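Local atomic coordinates of serine repeat antigen 5 (Plasmodium falciparum, PDB entry 6X42), a protein that contains a papain-family cysteine-protease-like domain and is probably a catalytically inactive or non-canonical relative of the cysteine proteases of the malaria parasite. Residues A[182-193]-A[270-278]. Residues are numbered along the deposited sequence; the frame is centred on the assembly and turned at random. Where two conformers were deposited one is given.
Sequences EVMNKGSVIAYI and FIHSVVIFN
Ile-190 turns its CG1 branch away from the carbonyl carbon (chi1 -56°), and the extended chi2 carries CD1 over one face of the Phe-277 ring, 3.6 Å from CZ and offset toward the rim, a CH-pi contact. Val-189 and Ile-276 meet on the other face of the sheet, where the chi1 of 64° in Ile-276 sets CG2 between CG1 of Val-189, 3.7 Å away, and the Glu-182 chain. CG1 carries CD1 on to the carboxylate carbon CD of Glu-182, crossing that side chain at about a right angle. A beta-branched residue suits this place because its two arms fill both positions. Glu-182 bends at chi2 and receives Lys-186 NZ on the syn lone pair of OE1 (2.7 Å), a salt bridge between residues one helical turn apart; a water then links NZ to OD1 of Asn-278, tying the helix end to the C-terminal part of strand 273-280. Gly-187, with positive phi, turns the chain from helix into strand 189-193.

Ile-190 and Val-275 form a hydrogen-bonded antiparallel pair, with N of Ile-190 3.0 Å from O of Val-275 and N of Val-275 2.8 Å from O of Ile-190. Ala-191 and Val-274 are the neighbouring non-hydrogen-bonded pair, their CA atoms 4.2 Å apart, and CB of Ala-191 packs on CG1 of Val-274. At the other end CG2 of Ile-193 packs 3.7 Å from CE2 of Phe-270, while OG of Ser-273 meets the edge of the His-272 ring in its plane, a hydrogen bond to ND1. Strand 219-230 pairs with the opposite edge of 189-193. The antiparallel pair belongs to the sheet of the beta-rich (R) domain of the papain-like fold, its Ile-190 and Phe-277 face turned to helix 53-68, the central helix of the helical (L) domain, as in papain.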
ATOM      1  N   GLU A 182     -11.502  -0.211   5.310  1.00 15.99           N
ATOM      2  CA  GLU A 182     -10.896  -0.416   3.995  1.00 15.75           C
ATOM      3  C   GLU A 182      -9.997  -1.646   3.973  1.00 15.65           C
ATOM      4  O   GLU A 182      -9.961  -2.374   2.977  1.00 16.73           O
ATOM      5  CB  GLU A 182     -10.149   0.837   3.562  1.00 16.29           C
ATOM      6  CG  GLU A 182     -11.035   2.065   3.440  1.00 19.14           C
ATOM      7  CD  GLU A 182     -12.095   1.941   2.375  1.00 22.91           C
ATOM      8  OE1 GLU A 182     -11.921   1.137   1.436  1.00 23.59           O
ATOM      9  OE2 GLU A 182     -13.103   2.663   2.478  1.00 27.82           O
ATOM     10  N   VAL A 183      -9.259  -1.896   5.056  1.00 14.48           N
ATOM     11  CA  VAL A 183      -8.461  -3.120   5.133  1.00 15.11           C
ATOM     12  C   VAL A 183      -9.368  -4.342   5.054  1.00 15.25           C
ATOM     13  O   VAL A 183      -9.081  -5.301   4.328  1.00 16.14           O
ATOM     14  CB  VAL A 183      -7.585  -3.109   6.399  1.00 14.99           C
ATOM     15  CG1 VAL A 183      -6.912  -4.468   6.620  1.00 16.30           C
ATOM     16  CG2 VAL A 183      -6.536  -2.008   6.320  1.00 15.79           C
ATOM     17  N   MET A 184     -10.492  -4.312   5.769  1.00 16.56           N
ATOM     18  CA  MET A 184     -11.431  -5.428   5.712  0.66 18.58           C
ATOM     19  C   MET A 184     -11.990  -5.620   4.307  1.00 17.70           C
ATOM     20  O   MET A 184     -12.072  -6.746   3.810  1.00 20.33           O
ATOM     21  CB  MET A 184     -12.578  -5.183   6.690  0.66 20.90           C
ATOM     22  CG  MET A 184     -12.135  -5.317   8.130  0.66 23.19           C
ATOM     23  SD  MET A 184     -13.443  -5.088   9.331  0.66 27.20           S
ATOM     24  CE  MET A 184     -14.649  -6.280   8.743  0.66 27.10           C
ATOM     25  N   ASN A 185     -12.378  -4.526   3.647  1.00 17.75           N
ATOM     26  CA  ASN A 185     -13.105  -4.634   2.389  1.00 19.24           C
ATOM     27  C   ASN A 185     -12.202  -4.765   1.169  1.00 18.47           C
ATOM     28  O   ASN A 185     -12.546  -5.506   0.234  1.00 21.24           O
ATOM     29  CB  ASN A 185     -14.011  -3.416   2.214  1.00 22.43           C
ATOM     30  CG  ASN A 185     -15.192  -3.413   3.171  1.00 27.05           C
ATOM     31  OD1 ASN A 185     -15.516  -4.418   3.813  1.00 30.93           O
ATOM     32  ND2 ASN A 185     -15.817  -2.262   3.298  1.00 29.23           N
ATOM     33  N   LYS A 186     -11.073  -4.050   1.143  1.00 17.33           N
ATOM     34  CA  LYS A 186     -10.175  -4.062  -0.004  1.00 17.59           C
ATOM     35  C   LYS A 186      -8.903  -4.868   0.213  1.00 16.67           C
ATOM     36  O   LYS A 186      -8.153  -5.081  -0.751  1.00 17.49           O
ATOM     37  CB  LYS A 186      -9.797  -2.628  -0.384  1.00 17.05           C
ATOM     38  CG  LYS A 186     -10.948  -1.820  -0.996  1.00 18.94           C
ATOM     39  CD  LYS A 186     -10.616  -0.326  -1.115  1.00 19.98           C
ATOM     40  CE  LYS A 186     -11.663   0.399  -1.897  1.00 21.73           C
ATOM     41  NZ  LYS A 186     -12.833   0.709  -1.060  1.00 23.61           N
ATOM     42  N   GLY A 187      -8.630  -5.305   1.446  1.00 15.63           N
ATOM     43  CA  GLY A 187      -7.455  -6.084   1.768  1.00 16.42           C
ATOM     44  C   GLY A 187      -6.271  -5.268   2.228  1.00 14.42           C
ATOM     45  O   GLY A 187      -5.308  -5.844   2.768  1.00 15.76           O
ATOM     46  N   SER A 188      -6.310  -3.955   2.049  1.00 14.03           N
ATOM     47  CA  SER A 188      -5.181  -3.094   2.373  1.00 13.35           C
ATOM     48  C   SER A 188      -5.613  -1.649   2.151  1.00 13.24           C
ATOM     49  O   SER A 188      -6.621  -1.379   1.484  1.00 13.56           O
ATOM     50  CB  SER A 188      -3.978  -3.369   1.469  1.00 13.30           C
ATOM     51  OG  SER A 188      -4.283  -3.083   0.097  1.00 14.10           O
ATOM     52  N   VAL A 189      -4.792  -0.728   2.657  1.00 12.63           N
ATOM     53  CA  VAL A 189      -4.731   0.630   2.138  1.00 12.69           C
ATOM     54  C   VAL A 189      -3.276   0.939   1.811  1.00 11.38           C
ATOM     55  O   VAL A 189      -2.354   0.268   2.281  1.00 12.59           O
ATOM     56  CB  VAL A 189      -5.300   1.691   3.106  1.00 13.36           C
ATOM     57  CG1 VAL A 189      -6.745   1.401   3.443  1.00 14.98           C
ATOM     58  CG2 VAL A 189      -4.434   1.809   4.369  1.00 13.97           C
ATOM     59  N   ILE A 190      -3.071   1.969   0.992  1.00 12.01           N
ATOM     60  CA  ILE A 190      -1.765   2.582   0.817  1.00 11.53           C
ATOM     61  C   ILE A 190      -1.570   3.548   1.975  1.00 11.92           C
ATOM     62  O   ILE A 190      -2.504   4.276   2.329  1.00 12.37           O
ATOM     63  CB  ILE A 190      -1.710   3.318  -0.532  1.00 11.59           C
ATOM     64  CG1 ILE A 190      -2.041   2.392  -1.703  1.00 13.26           C
ATOM     65  CG2 ILE A 190      -0.341   3.988  -0.692  1.00 13.29           C
ATOM     66  CD1 ILE A 190      -2.432   3.163  -2.970  1.00 14.18           C
ATOM     67  N   ALA A 191      -0.385   3.555   2.578  1.00 11.34           N
ATOM     68  CA  ALA A 191      -0.089   4.509   3.643  1.00 11.29           C
ATOM     69  C   ALA A 191       1.232   5.193   3.362  1.00 11.59           C
ATOM     70  O   ALA A 191       2.161   4.563   2.837  1.00 12.81           O
ATOM     71  CB  ALA A 191      -0.035   3.839   5.028  1.00 12.61           C
ATOM     72  N   TYR A 192       1.352   6.453   3.743  1.00 11.64           N
ATOM     73  CA  TYR A 192       2.603   7.220   3.576  1.00 11.70           C
ATOM     74  C   TYR A 192       3.255   7.409   4.931  1.00 11.10           C
ATOM     75  O   TYR A 192       2.558   7.707   5.849  1.00 12.19           O
ATOM     76  CB  TYR A 192       2.399   8.564   2.874  1.00 11.94           C
ATOM     77  CG  TYR A 192       2.804   8.471   1.428  1.00 12.59           C
ATOM     78  CD1 TYR A 192       1.869   8.219   0.442  1.00 15.12           C
ATOM     79  CD2 TYR A 192       4.136   8.519   1.060  1.00 13.00           C
ATOM     80  CE1 TYR A 192       2.243   8.078  -0.881  1.00 15.92           C
ATOM     81  CE2 TYR A 192       4.529   8.374  -0.259  1.00 13.95           C
ATOM     82  CZ  TYR A 192       3.577   8.159  -1.235  1.00 14.97           C
ATOM     83  OH  TYR A 192       3.947   8.015  -2.538  1.00 17.18           O
ATOM     84  N   ILE A 193       4.549   7.168   5.005  1.00 11.12           N
ATOM     85  CA  ILE A 193       5.389   7.393   6.168  1.00 11.35           C
ATOM     86  C   ILE A 193       6.647   8.131   5.721  1.00 11.01           C
ATOM     87  O   ILE A 193       6.939   8.260   4.535  1.00 11.58           O
ATOM     88  CB  ILE A 193       5.763   6.072   6.883  1.00 12.31           C
ATOM     89  CG1 ILE A 193       6.625   5.161   5.992  1.00 12.36           C
ATOM     90  CG2 ILE A 193       4.497   5.338   7.310  1.00 13.49           C
ATOM     91  CD1 ILE A 193       7.222   3.975   6.759  1.00 14.50           C
ATOM     92  N   PHE A 270       2.659   8.577  13.285  1.00 14.13           N
ATOM     93  CA  PHE A 270       3.558   7.823  12.413  1.00 13.32           C
ATOM     94  C   PHE A 270       2.978   7.609  11.007  1.00 12.92           C
ATOM     95  O   PHE A 270       3.714   7.659  10.005  1.00 12.73           O
ATOM     96  CB  PHE A 270       3.904   6.475  13.078  1.00 13.95           C
ATOM     97  CG  PHE A 270       4.700   5.569  12.200  1.00 12.98           C
ATOM     98  CD1 PHE A 270       6.060   5.731  12.067  1.00 15.02           C
ATOM     99  CD2 PHE A 270       4.083   4.561  11.496  1.00 12.66           C
ATOM    100  CE1 PHE A 270       6.784   4.892  11.225  1.00 14.56           C
ATOM    101  CE2 PHE A 270       4.796   3.729  10.660  1.00 12.90           C
ATOM    102  CZ  PHE A 270       6.153   3.889  10.519  1.00 12.92           C
ATOM    103  N   ILE A 271       1.672   7.393  10.899  1.00 12.57           N
ATOM    104  CA  ILE A 271       1.011   7.292   9.605  1.00 12.07           C
ATOM    105  C   ILE A 271       0.646   8.711   9.181  1.00 12.18           C
ATOM    106  O   ILE A 271      -0.215   9.346   9.775  1.00 13.39           O
ATOM    107  CB  ILE A 271      -0.242   6.406   9.671  1.00 13.01           C
ATOM    108  CG1 ILE A 271       0.098   4.983  10.152  1.00 13.08           C
ATOM    109  CG2 ILE A 271      -0.941   6.419   8.334  1.00 13.03           C
ATOM    110  CD1 ILE A 271       1.056   4.210   9.276  1.00 14.11           C
ATOM    111  N   HIS A 272       1.287   9.213   8.132  1.00 12.24           N
ATOM    112  CA  HIS A 272       0.997  10.554   7.642  1.00 12.41           C
ATOM    113  C   HIS A 272      -0.365  10.621   6.968  1.00 12.44           C
ATOM    114  O   HIS A 272      -1.140  11.569   7.178  1.00 13.02           O
ATOM    115  CB  HIS A 272       2.106  10.972   6.670  1.00 12.79           C
ATOM    116  CG  HIS A 272       1.878  12.312   6.064  1.00 13.22           C
ATOM    117  ND1 HIS A 272       1.102  12.493   4.938  1.00 14.03           N
ATOM    118  CD2 HIS A 272       2.275  13.543   6.462  1.00 14.02           C
ATOM    119  CE1 HIS A 272       1.029  13.788   4.674  1.00 14.46           C
ATOM    120  NE2 HIS A 272       1.743  14.444   5.576  1.00 15.04           N
ATOM    121  N   SER A 273      -0.656   9.645   6.126  1.00 12.26           N
ATOM    122  CA  SER A 273      -1.827   9.673   5.279  1.00 12.82           C
ATOM    123  C   SER A 273      -2.056   8.278   4.737  1.00 12.03           C
ATOM    124  O   SER A 273      -1.152   7.434   4.722  1.00 12.43           O
ATOM    125  CB  SER A 273      -1.661  10.698   4.156  1.00 13.37           C
ATOM    126  OG  SER A 273      -0.435  10.553   3.475  1.00 13.73           O
ATOM    127  N   VAL A 274      -3.283   8.056   4.276  1.00 12.52           N
ATOM    128  CA  VAL A 274      -3.643   6.833   3.580  1.00 12.96           C
ATOM    129  C   VAL A 274      -4.359   7.179   2.285  1.00 13.07           C
ATOM    130  O   VAL A 274      -5.028   8.212   2.182  1.00 14.00           O
ATOM    131  CB  VAL A 274      -4.495   5.891   4.455  1.00 12.76           C
ATOM    132  CG1 VAL A 274      -3.730   5.401   5.691  1.00 13.37           C
ATOM    133  CG2 VAL A 274      -5.787   6.518   4.890  1.00 14.97           C
ATOM    134  N   VAL A 275      -4.263   6.265   1.323  1.00 13.02           N
ATOM    135  CA  VAL A 275      -4.913   6.378   0.026  1.00 13.33           C
ATOM    136  C   VAL A 275      -5.611   5.064  -0.291  1.00 13.39           C
ATOM    137  O   VAL A 275      -5.054   3.978  -0.078  1.00 13.29           O
ATOM    138  CB  VAL A 275      -3.917   6.749  -1.094  1.00 13.22           C
ATOM    139  CG1 VAL A 275      -4.607   6.862  -2.440  1.00 14.58           C
ATOM    140  CG2 VAL A 275      -3.199   8.029  -0.770  1.00 15.64           C
ATOM    141  N   ILE A 276      -6.827   5.169  -0.818  1.00 13.75           N
ATOM    142  CA  ILE A 276      -7.573   4.034  -1.349  1.00 15.26           C
ATOM    143  C   ILE A 276      -7.921   4.309  -2.808  1.00 14.29           C
ATOM    144  O   ILE A 276      -8.109   5.460  -3.216  1.00 16.05           O
ATOM    145  CB  ILE A 276      -8.838   3.676  -0.548  1.00 21.80           C
ATOM    146  CG1 ILE A 276      -9.854   4.790  -0.584  1.00 25.43           C
ATOM    147  CG2 ILE A 276      -8.473   3.369   0.891  1.00 23.51           C
ATOM    148  CD1 ILE A 276     -11.205   4.381  -0.029  1.00 27.56           C
ATOM    149  N   PHE A 277      -7.931   3.240  -3.604  1.00 14.59           N
ATOM    150  CA  PHE A 277      -8.322   3.313  -5.001  1.00 14.50           C
ATOM    151  C   PHE A 277      -9.782   2.916  -5.147  1.00 16.01           C
ATOM    152  O   PHE A 277     -10.230   1.932  -4.541  1.00 17.42           O
ATOM    153  CB  PHE A 277      -7.451   2.402  -5.843  1.00 15.29           C
ATOM    154  CG  PHE A 277      -6.012   2.862  -6.004  1.00 14.13           C
ATOM    155  CD1 PHE A 277      -5.617   4.175  -5.778  1.00 15.36           C
ATOM    156  CD2 PHE A 277      -5.046   1.955  -6.431  1.00 15.23           C
ATOM    157  CE1 PHE A 277      -4.292   4.553  -5.964  1.00 15.58           C
ATOM    158  CE2 PHE A 277      -3.719   2.346  -6.624  1.00 14.93           C
ATOM    159  CZ  PHE A 277      -3.356   3.637  -6.403  1.00 15.74           C
ATOM    160  N   ASN A 278     -10.508   3.667  -5.964  1.00 17.18           N
ATOM    161  CA  ASN A 278     -11.926   3.421  -6.219  1.00 18.26           C
ATOM    162  C   ASN A 278     -12.048   2.797  -7.604  1.00 19.44           C
ATOM    163  O   ASN A 278     -11.952   3.491  -8.617  1.00 21.60           O
ATOM    164  CB  ASN A 278     -12.672   4.736  -6.109  1.00 19.30           C
ATOM    165  CG  ASN A 278     -12.468   5.406  -4.765  1.00 20.17           C
ATOM    166  OD1 ASN A 278     -12.561   4.762  -3.724  1.00 21.39           O
ATOM    167  ND2 ASN A 278     -12.164   6.692  -4.781  1.00 20.95           N
TER
HETATM  168  O   HOH W   1     -13.988   2.747  -2.722  1.00 34.11           O